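MMACHC-like protein (Caenorhabditis elegans, PDB 5UJC) binds cobalamin and probably strips its upper axial ligand, reducing cyanocobalamin with a flavin cofactor and dealkylating alkylcobalamins with glutathione. Local coordinates at residues E107-V112 / S188-P193; S242-E247 / W257-P262. All blocks are in the same frame, centred on the assembly; numbering follows the deposited sequence. Where two conformers were deposited one is given.

Contact 1 (E107-V112 / S188-P193); sequences EKLRKV and SVLIFP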
ATOM      1  N   GLU A 107      13.488   0.707  15.233  1.00 15.63           N
ATOM      2  CA  GLU A 107      14.429   0.962  16.316  1.00 18.13           C
ATOM      3  C   GLU A 107      13.736   1.628  17.514  1.00 17.41           C
ATOM      4  O   GLU A 107      14.033   1.325  18.671  1.00 20.92           O
ATOM      5  CB  GLU A 107      15.551   1.828  15.797  1.00 22.76           C
ATOM      6  CG  GLU A 107      16.525   1.053  14.909  1.00 36.30           C
ATOM      7  CD  GLU A 107      17.675   1.899  14.399  1.00 53.14           C
ATOM      8  OE1 GLU A 107      17.909   2.994  14.961  1.00 69.56           O
ATOM      9  OE2 GLU A 107      18.361   1.457  13.435  1.00 61.08           O
ATOM     10  N   LYS A 108      12.763   2.474  17.235  1.00 16.41           N
ATOM     11  CA  LYS A 108      11.955   3.062  18.299  1.00 15.66           C
ATOM     12  C   LYS A 108      10.855   2.098  18.778  1.00 13.39           C
ATOM     13  O   LYS A 108      10.582   2.006  19.982  1.00 15.05           O
ATOM     14  CB  LYS A 108      11.329   4.367  17.839  1.00 19.41           C
ATOM     15  CG  LYS A 108      12.339   5.444  17.451  1.00 26.96           C
ATOM     16  CD  LYS A 108      13.133   5.924  18.645  1.00 32.88           C
ATOM     17  CE  LYS A 108      13.982   7.150  18.296  1.00 38.78           C
ATOM     18  NZ  LYS A 108      15.136   7.299  19.215  1.00 46.13           N
ATOM     19  N   LEU A 109      10.207   1.403  17.833  1.00 13.05           N
ATOM     20  CA  LEU A 109       9.097   0.527  18.148  1.00 13.57           C
ATOM     21  C   LEU A 109       9.525  -0.604  19.087  1.00 14.00           C
ATOM     22  O   LEU A 109       8.788  -0.968  19.985  1.00 12.25           O
ATOM     23  CB  LEU A 109       8.497  -0.052  16.863  1.00 13.84           C
ATOM     24  CG  LEU A 109       7.335  -1.035  17.066  1.00 16.14           C
ATOM     25  CD1 LEU A 109       6.199  -0.415  17.825  1.00 17.70           C
ATOM     26  CD2 LEU A 109       6.850  -1.527  15.718  1.00 17.70           C
ATOM     27  N   ARG A 110      10.732  -1.139  18.880  1.00 12.99           N
ATOM     28  CA  ARG A 110      11.236  -2.258  19.713  1.00 13.65           C
ATOM     29  C   ARG A 110      11.289  -1.891  21.204  1.00 13.48           C
ATOM     30  O   ARG A 110      11.229  -2.772  22.074  1.00 14.63           O
ATOM     31  CB  ARG A 110      12.639  -2.699  19.258  1.00 18.69           C
ATOM     32  CG  ARG A 110      12.662  -3.471  17.950  1.00 24.43           C
ATOM     33  CD  ARG A 110      14.087  -3.663  17.414  1.00 32.13           C
ATOM     34  NE  ARG A 110      14.071  -4.037  15.987  1.00 37.95           N
ATOM     35  CZ  ARG A 110      14.699  -3.383  14.999  1.00 33.30           C
ATOM     36  NH1 ARG A 110      15.445  -2.295  15.241  1.00 37.53           N
ATOM     37  NH2 ARG A 110      14.595  -3.833  13.757  1.00 42.56           N
ATOM     38  N   LYS A 111      11.435  -0.605  21.502  1.00 14.08           N
ATOM     39  CA  LYS A 111      11.489  -0.157  22.891  1.00 15.41           C
ATOM     40  C   LYS A 111      10.099  -0.067  23.553  1.00 14.95           C
ATOM     41  O   LYS A 111       9.984   0.048  24.778  1.00 16.57           O
ATOM     42  CB  LYS A 111      12.224   1.185  22.986  1.00 16.97           C
ATOM     43  CG  LYS A 111      13.641   1.121  22.465  1.00 23.71           C
ATOM     44  CD  LYS A 111      14.365   2.445  22.666  1.00 33.88           C
ATOM     45  CE  LYS A 111      15.515   2.612  21.705  1.00 42.94           C
ATOM     46  NZ  LYS A 111      16.104   3.982  21.776  1.00 52.49           N
ATOM     47  N   VAL A 112       9.056  -0.095  22.730  1.00 14.07           N
ATOM     48  CA  VAL A 112       7.660  -0.086  23.201  1.00 14.82           C
ATOM     49  C   VAL A 112       7.052  -1.514  23.178  1.00 13.44           C
ATOM     50  O   VAL A 112       6.361  -1.921  24.116  1.00 15.74           O
ATOM     51  CB  VAL A 112       6.804   0.901  22.354  1.00 17.80           C
ATOM     52  CG1 VAL A 112       5.315   0.801  22.709  1.00 18.71           C
ATOM     53  CG2 VAL A 112       7.311   2.329  22.556  1.00 22.53           C
ATOM     54  N   SER A 188       2.884  -2.130   4.241  1.00  8.19           N
ATOM     55  CA  SER A 188       3.318  -3.140   5.201  1.00  8.41           C
ATOM     56  C   SER A 188       2.241  -3.413   6.225  1.00  8.15           C
ATOM     57  O   SER A 188       1.385  -2.573   6.493  1.00 10.11           O
ATOM     58  CB  SER A 188       4.619  -2.712   5.944  1.00 11.38           C
ATOM     59  OG  SER A 188       5.675  -2.429   5.051  1.00 13.99           O
ATOM     60  N   VAL A 189       2.293  -4.603   6.807  1.00  8.25           N
ATOM     61  CA  VAL A 189       1.519  -4.918   7.974  1.00  8.49           C
ATOM     62  C   VAL A 189       2.462  -5.360   9.082  1.00  9.01           C
ATOM     63  O   VAL A 189       3.356  -6.178   8.861  1.00 10.16           O
ATOM     64  CB  VAL A 189       0.488  -6.032   7.694  1.00  9.52           C
ATOM     65  CG1 VAL A 189      -0.088  -6.576   8.993  1.00 10.07           C
ATOM     66  CG2 VAL A 189      -0.635  -5.526   6.778  1.00  9.51           C
ATOM     67  N   LEU A 190       2.277  -4.766  10.248  1.00  9.36           N
ATOM     68  CA  LEU A 190       2.973  -5.148  11.473  1.00  9.37           C
ATOM     69  C   LEU A 190       2.047  -5.994  12.317  1.00  9.86           C
ATOM     70  O   LEU A 190       0.890  -5.624  12.524  1.00 11.05           O
ATOM     71  CB  LEU A 190       3.373  -3.913  12.261  1.00 11.57           C
ATOM     72  CG  LEU A 190       4.148  -2.830  11.538  1.00 15.45           C
ATOM     73  CD1 LEU A 190       4.386  -1.655  12.459  1.00 15.95           C
ATOM     74  CD2 LEU A 190       5.439  -3.320  10.980  1.00 24.11           C
ATOM     75  N   ILE A 191       2.528  -7.148  12.751  1.00 11.09           N
ATOM     76  CA  ILE A 191       1.730  -8.038  13.589  1.00 11.46           C
ATOM     77  C   ILE A 191       2.429  -8.156  14.940  1.00 12.64           C
ATOM     78  O   ILE A 191       3.622  -8.365  14.994  1.00 13.22           O
ATOM     79  CB  ILE A 191       1.589  -9.427  12.941  1.00 11.95           C
ATOM     80  CG1 ILE A 191       0.992  -9.291  11.524  1.00 13.53           C
ATOM     81  CG2 ILE A 191       0.713 -10.349  13.815  1.00 13.88           C
ATOM     82  CD1 ILE A 191       0.895 -10.597  10.743  1.00 14.47           C
ATOM     83  N   PHE A 192       1.652  -8.023  16.020  1.00 12.26           N
ATOM     84  CA  PHE A 192       2.176  -8.022  17.399  1.00 12.52           C
ATOM     85  C   PHE A 192       1.640  -9.234  18.159  1.00 13.18           C
ATOM     86  O   PHE A 192       0.571  -9.169  18.773  1.00 14.65           O
ATOM     87  CB  PHE A 192       1.777  -6.739  18.082  1.00 12.02           C
ATOM     88  CG  PHE A 192       2.296  -5.508  17.382  1.00 11.32           C
ATOM     89  CD1 PHE A 192       3.543  -5.003  17.684  1.00 12.81           C
ATOM     90  CD2 PHE A 192       1.554  -4.890  16.387  1.00 12.41           C
ATOM     91  CE1 PHE A 192       4.039  -3.908  16.998  1.00 13.04           C
ATOM     92  CE2 PHE A 192       2.062  -3.784  15.708  1.00 12.30           C
ATOM     93  CZ  PHE A 192       3.297  -3.310  16.014  1.00 11.73           C
ATOM     94  N   PRO A 193       2.367 -10.364  18.100  1.00 14.47           N
ATOM     95  CA  PRO A 193       1.781 -11.612  18.585  1.00 16.91           C
ATOM     96  C   PRO A 193       1.434 -11.617  20.066  1.00 16.91           C
ATOM     97  O   PRO A 193       0.588 -12.417  20.483  1.00 22.88           O
ATOM     98  CB  PRO A 193       2.881 -12.657  18.287  1.00 18.86           C
ATOM     99  CG  PRO A 193       3.668 -12.070  17.180  1.00 19.73           C
ATOM    100  CD  PRO A 193       3.661 -10.587  17.431  1.00 15.15           C
TER
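Leu190 is the first residue of strand 188-192 to reach Leu109, and it does so with a single methyl: its CD1 stands 4.1 Å from CD2 of Leu109. The second torsion explains the reach. With CD1 anti to CA (chi2 177°), the Leu190 chain runs out extended from the strand until the one branch meets its partner. Ile191 follows with its side chain on the other side of the strand, where it packs on Tyr49 and Leu119. Two residues after Leu190, Phe192 returns to the helix side, as strand alternation requires, and makes the closest approach of the contact. Its CE1 lies 3.9 Å from Leu109 CD2, and its CZ lies 4.0 Å from the same methyl. This methyl lies at the ring edge, near its plane, with no stacking over a face. The other branch, Leu109 CD1, completes the grip at 4.2 Å from CE1 of Phe192. Leu109 and Phe192 approach from opposite directions. In Leu109, CG is anti to the backbone N (chi1 178°), which carries both methyls out towards the strand. Every atom that touches is carbon and no hydrogen bond crosses, so the contact is apolar; its 95 Å² of buried surface is small. The backbones remain 10.7 Å apart between the CA atoms of Leu109 and Leu190, so side chains alone bridge the gap. Leu190 lies about 9 Å, side chain to side chain, from Met134, a probable substrate-binding residue, so the contact is near that site but not in it. Strand 185-196 runs between strands 53-60 and 117-120, and the C-terminal part of helix 93-109, around Leu109, packs on one face of this antiparallel sheet, with Ile11 of helix 5-18 on the same side touching Leu109 and Phe192.

Contact 2 (S242-E247 / W257-P262); sequences STTQME and WEVLRP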
ATOM      1  N   SER A 242       1.521  13.355  -7.941  1.00  8.16           N
ATOM      2  CA  SER A 242       2.031  14.310  -8.904  1.00  9.07           C
ATOM      3  C   SER A 242       2.137  13.691 -10.288  1.00  8.77           C
ATOM      4  O   SER A 242       2.124  12.469 -10.455  1.00  9.74           O
ATOM      5  CB  SER A 242       3.395  14.796  -8.469  1.00  8.67           C
ATOM      6  OG  SER A 242       4.363  13.765  -8.607  1.00  9.31           O
ATOM      7  N   THR A 243       2.273  14.555 -11.280  1.00  9.57           N
ATOM      8  CA  THR A 243       2.580  14.114 -12.623  1.00 10.62           C
ATOM      9  C   THR A 243       3.840  13.248 -12.660  1.00  9.51           C
ATOM     10  O   THR A 243       3.865  12.204 -13.302  1.00 10.15           O
ATOM     11  CB  THR A 243       2.734  15.334 -13.547  1.00 10.55           C
ATOM     12  OG1 THR A 243       1.495  16.045 -13.544  1.00 14.44           O
ATOM     13  CG2 THR A 243       3.104  14.955 -14.958  1.00 14.18           C
ATOM     14  N   THR A 244       4.879  13.695 -11.977  1.00  9.63           N
ATOM     15  CA  THR A 244       6.121  12.959 -11.912  1.00  8.72           C
ATOM     16  C   THR A 244       5.890  11.555 -11.332  1.00  8.77           C
ATOM     17  O   THR A 244       6.407  10.556 -11.859  1.00  8.97           O
ATOM     18  CB  THR A 244       7.146  13.716 -11.073  1.00  9.31           C
ATOM     19  OG1 THR A 244       7.369  14.995 -11.664  1.00 11.81           O
ATOM     20  CG2 THR A 244       8.468  12.972 -10.998  1.00 10.21           C
ATOM     21  N   GLN A 245       5.110  11.484 -10.258  1.00  7.92           N
ATOM     22  CA  GLN A 245       4.857  10.205  -9.604  1.00  8.25           C
ATOM     23  C   GLN A 245       4.052   9.251 -10.530  1.00  8.69           C
ATOM     24  O   GLN A 245       4.336   8.050 -10.590  1.00  8.45           O
ATOM     25  CB  GLN A 245       4.139  10.444  -8.291  1.00  8.03           C
ATOM     26  CG  GLN A 245       3.879   9.162  -7.515  1.00  8.85           C
ATOM     27  CD  GLN A 245       3.465   9.335  -6.060  1.00  7.65           C
ATOM     28  OE1 GLN A 245       3.298   8.338  -5.359  1.00  8.44           O
ATOM     29  NE2 GLN A 245       3.268  10.594  -5.601  1.00  7.98           N
ATOM     30  N   MET A 246       3.049   9.778 -11.222  1.00  8.00           N
ATOM     31  CA  MET A 246       2.280   8.955 -12.149  1.00  9.03           C
ATOM     32  C   MET A 246       3.157   8.478 -13.330  1.00  8.60           C
ATOM     33  O   MET A 246       3.025   7.340 -13.794  1.00 10.23           O
ATOM     34  CB  MET A 246       1.033   9.703 -12.602  1.00 10.03           C
ATOM     35  CG  MET A 246      -0.003   9.809 -11.500  1.00 11.20           C
ATOM     36  SD  MET A 246      -1.578  10.470 -11.976  1.00 13.26           S
ATOM     37  CE  MET A 246      -1.174  12.168 -12.082  1.00 14.90           C
ATOM     38  N   GLU A 247       4.094   9.326 -13.784  1.00  8.26           N
ATOM     39  CA  GLU A 247       4.990   8.919 -14.850  0.54  9.13           C
ATOM     40  C   GLU A 247       5.906   7.788 -14.343  1.00  9.87           C
ATOM     41  O   GLU A 247       6.126   6.798 -15.037  1.00 11.21           O
ATOM     42  CB  GLU A 247       5.831  10.107 -15.334  0.54  9.31           C
ATOM     43  CG  GLU A 247       6.797   9.768 -16.473  0.54 10.03           C
ATOM     44  CD  GLU A 247       6.109   9.331 -17.742  0.54 11.46           C
ATOM     45  OE1 GLU A 247       4.974   9.800 -18.006  0.54 15.06           O
ATOM     46  OE2 GLU A 247       6.708   8.540 -18.484  0.54 13.10           O
ATOM     47  N   TRP A 257      14.463   5.575 -13.398  1.00 15.92           N
ATOM     48  CA  TRP A 257      15.451   6.469 -12.749  1.00 14.99           C
ATOM     49  C   TRP A 257      15.534   7.827 -13.457  1.00 13.53           C
ATOM     50  O   TRP A 257      15.637   8.839 -12.808  1.00 14.49           O
ATOM     51  CB  TRP A 257      16.859   5.834 -12.662  1.00 16.19           C
ATOM     52  CG  TRP A 257      17.191   5.219 -11.299  1.00 16.05           C
ATOM     53  CD1 TRP A 257      17.495   3.909 -11.038  1.00 17.45           C
ATOM     54  CD2 TRP A 257      17.332   5.918 -10.045  1.00 16.40           C
ATOM     55  NE1 TRP A 257      17.783   3.745  -9.705  1.00 17.45           N
ATOM     56  CE2 TRP A 257      17.706   4.961  -9.074  1.00 16.86           C
ATOM     57  CE3 TRP A 257      17.167   7.241  -9.653  1.00 19.84           C
ATOM     58  CZ2 TRP A 257      17.919   5.293  -7.731  1.00 18.30           C
ATOM     59  CZ3 TRP A 257      17.381   7.575  -8.290  1.00 23.74           C
ATOM     60  CH2 TRP A 257      17.744   6.599  -7.360  1.00 23.34           C
ATOM     61  N   GLU A 258      15.431   7.842 -14.784  1.00 14.75           N
ATOM     62  CA  GLU A 258      15.536   9.096 -15.521  1.00 14.13           C
ATOM     63  C   GLU A 258      14.409  10.088 -15.185  1.00 11.73           C
ATOM     64  O   GLU A 258      14.612  11.318 -15.267  1.00 15.19           O
ATOM     65  CB  GLU A 258      15.616   8.858 -17.033  1.00 17.42           C
ATOM     66  CG  GLU A 258      16.989   8.372 -17.516  1.00 22.92           C
ATOM     67  CD  GLU A 258      18.139   9.329 -17.194  1.00 24.35           C
ATOM     68  OE1 GLU A 258      17.944  10.577 -17.210  1.00 22.88           O
ATOM     69  OE2 GLU A 258      19.259   8.834 -16.967  1.00 26.37           O
ATOM     70  N   VAL A 259      13.271   9.577 -14.724  1.00 11.49           N
ATOM     71  CA  VAL A 259      12.177  10.440 -14.265  1.00 11.13           C
ATOM     72  C   VAL A 259      12.619  11.300 -13.054  1.00 12.43           C
ATOM     73  O   VAL A 259      12.129  12.421 -12.858  1.00 13.10           O
ATOM     74  CB  VAL A 259      10.924   9.587 -13.929  1.00 12.42           C
ATOM     75  CG1 VAL A 259       9.805  10.442 -13.370  1.00 13.82           C
ATOM     76  CG2 VAL A 259      10.451   8.854 -15.173  1.00 13.97           C
ATOM     77  N   LEU A 260      13.570  10.779 -12.266  1.00  9.95           N
ATOM     78  CA  LEU A 260      14.014  11.439 -11.046  1.00  9.83           C
ATOM     79  C   LEU A 260      15.189  12.383 -11.232  1.00 10.31           C
ATOM     80  O   LEU A 260      15.511  13.138 -10.314  1.00 11.28           O
ATOM     81  CB  LEU A 260      14.387  10.397  -9.994  1.00 10.40           C
ATOM     82  CG  LEU A 260      13.306   9.386  -9.665  1.00 12.26           C
ATOM     83  CD1 LEU A 260      13.768   8.506  -8.511  1.00 14.49           C
ATOM     84  CD2 LEU A 260      11.947  10.020  -9.299  1.00 15.36           C
ATOM     85  N   ARG A 261      15.834  12.355 -12.398  1.00 11.17           N
ATOM     86  CA  ARG A 261      17.036  13.150 -12.600  1.00 10.29           C
ATOM     87  C   ARG A 261      16.845  14.663 -12.216  1.00 12.35           C
ATOM     88  O   ARG A 261      17.681  15.239 -11.490  1.00 13.20           O
ATOM     89  CB  ARG A 261      17.594  12.993 -14.013  1.00 11.95           C
ATOM     90  CG  ARG A 261      18.909  13.742 -14.226  1.00 12.20           C
ATOM     91  CD  ARG A 261      19.397  13.636 -15.652  1.00 14.14           C
ATOM     92  NE  ARG A 261      19.823  12.279 -15.986  1.00 15.98           N
ATOM     93  CZ  ARG A 261      21.059  11.796 -15.798  1.00 17.96           C
ATOM     94  NH1 ARG A 261      22.018  12.540 -15.270  1.00 20.75           N
ATOM     95  NH2 ARG A 261      21.337  10.554 -16.141  1.00 20.92           N
ATOM     96  N   PRO A 262      15.718  15.271 -12.618  1.00 13.82           N
ATOM     97  CA  PRO A 262      15.550  16.688 -12.273  1.00 13.95           C
ATOM     98  C   PRO A 262      15.564  17.019 -10.762  1.00 13.83           C
ATOM     99  O   PRO A 262      15.936  18.121 -10.396  1.00 15.35           O
ATOM    100  CB  PRO A 262      14.196  17.054 -12.904  1.00 15.29           C
ATOM    101  CG  PRO A 262      14.063  16.119 -14.065  1.00 14.98           C
ATOM    102  CD  PRO A 262      14.653  14.812 -13.545  1.00 13.89           C
TER
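Arg261 NH2 is gripped by two acids, Glu258 OE2 at 2.8 Å from it and Asp84 in helix 83-89, on the flank of helix 257-262 turned away from the helix that Val259 packs against. The Glu258 pairing is side-on and bidentate: Arg261 NE reaches Glu258 OE1 at 2.8 Å with an almost straight N-H...O angle of 176°, and both oxygens are met on their syn sides, close to the guanidinium plane. NH1 has a further salt bridge to Glu265, so the carboxylates around it fix the orientation of the guanidinium and probably balance its charge. Across the helix pair, Val259 does the touching. Its CG1 lies 3.7 Å from Thr244 CG2, and the same methyl is 3.7 Å from the carbonyl O of Thr244. The two side chains run antiparallel alongside each other, methyl against methyl. The other branch, Val259 CG2, comes 4.0 Å from CG of Glu247, one turn further on; as Glu247 was modelled in two conformers, this second touch is less certain. Val259 holds CG1 anti to its backbone N (chi1 176°), which leaves CG2 beside that N and splits the fork between Thr244 and Glu247, residues three apart in the opposing helix, where the Thr244 and Val259 CA atoms are 7.0 Å apart. In the conformer given, Glu247 OE2 forms a salt bridge with Arg251. Thr244 OG1 is bonded to a tartaric acid molecule, probably from the crystallisation liquor. Ser242 is the N-cap: its OG accepts from Gln245 N at 2.9 Å (157°) and also bonds Asp66. The consecutive helices 243-250 and 257-265 meet here near the surface, with helix 62-80 beneath them: Gln245 and Leu260 both pack on its Phe65.

The two contacts lie in separate regions of one chain, with centres 32 Å apart and nearest atoms about 14 Å apart, so they do not touch. They come in series: 107-112 with 188-193 closes before 242-247 with 257-262 opens. Contact 1 spans 75 intervening residues and packs the C-terminal part of helix 93-109 on the four-stranded antiparallel sheet, whereas contact 2 spans only nine and pairs two consecutive helices near the C terminus. They share no helix or strand. Contact 2 stands back from the bound methylcobalamin, about 11 Å from the Glu247 side chain, although helix 243-250 itself goes on to the pocket. Contact 1 is buried and contact 2 superficial.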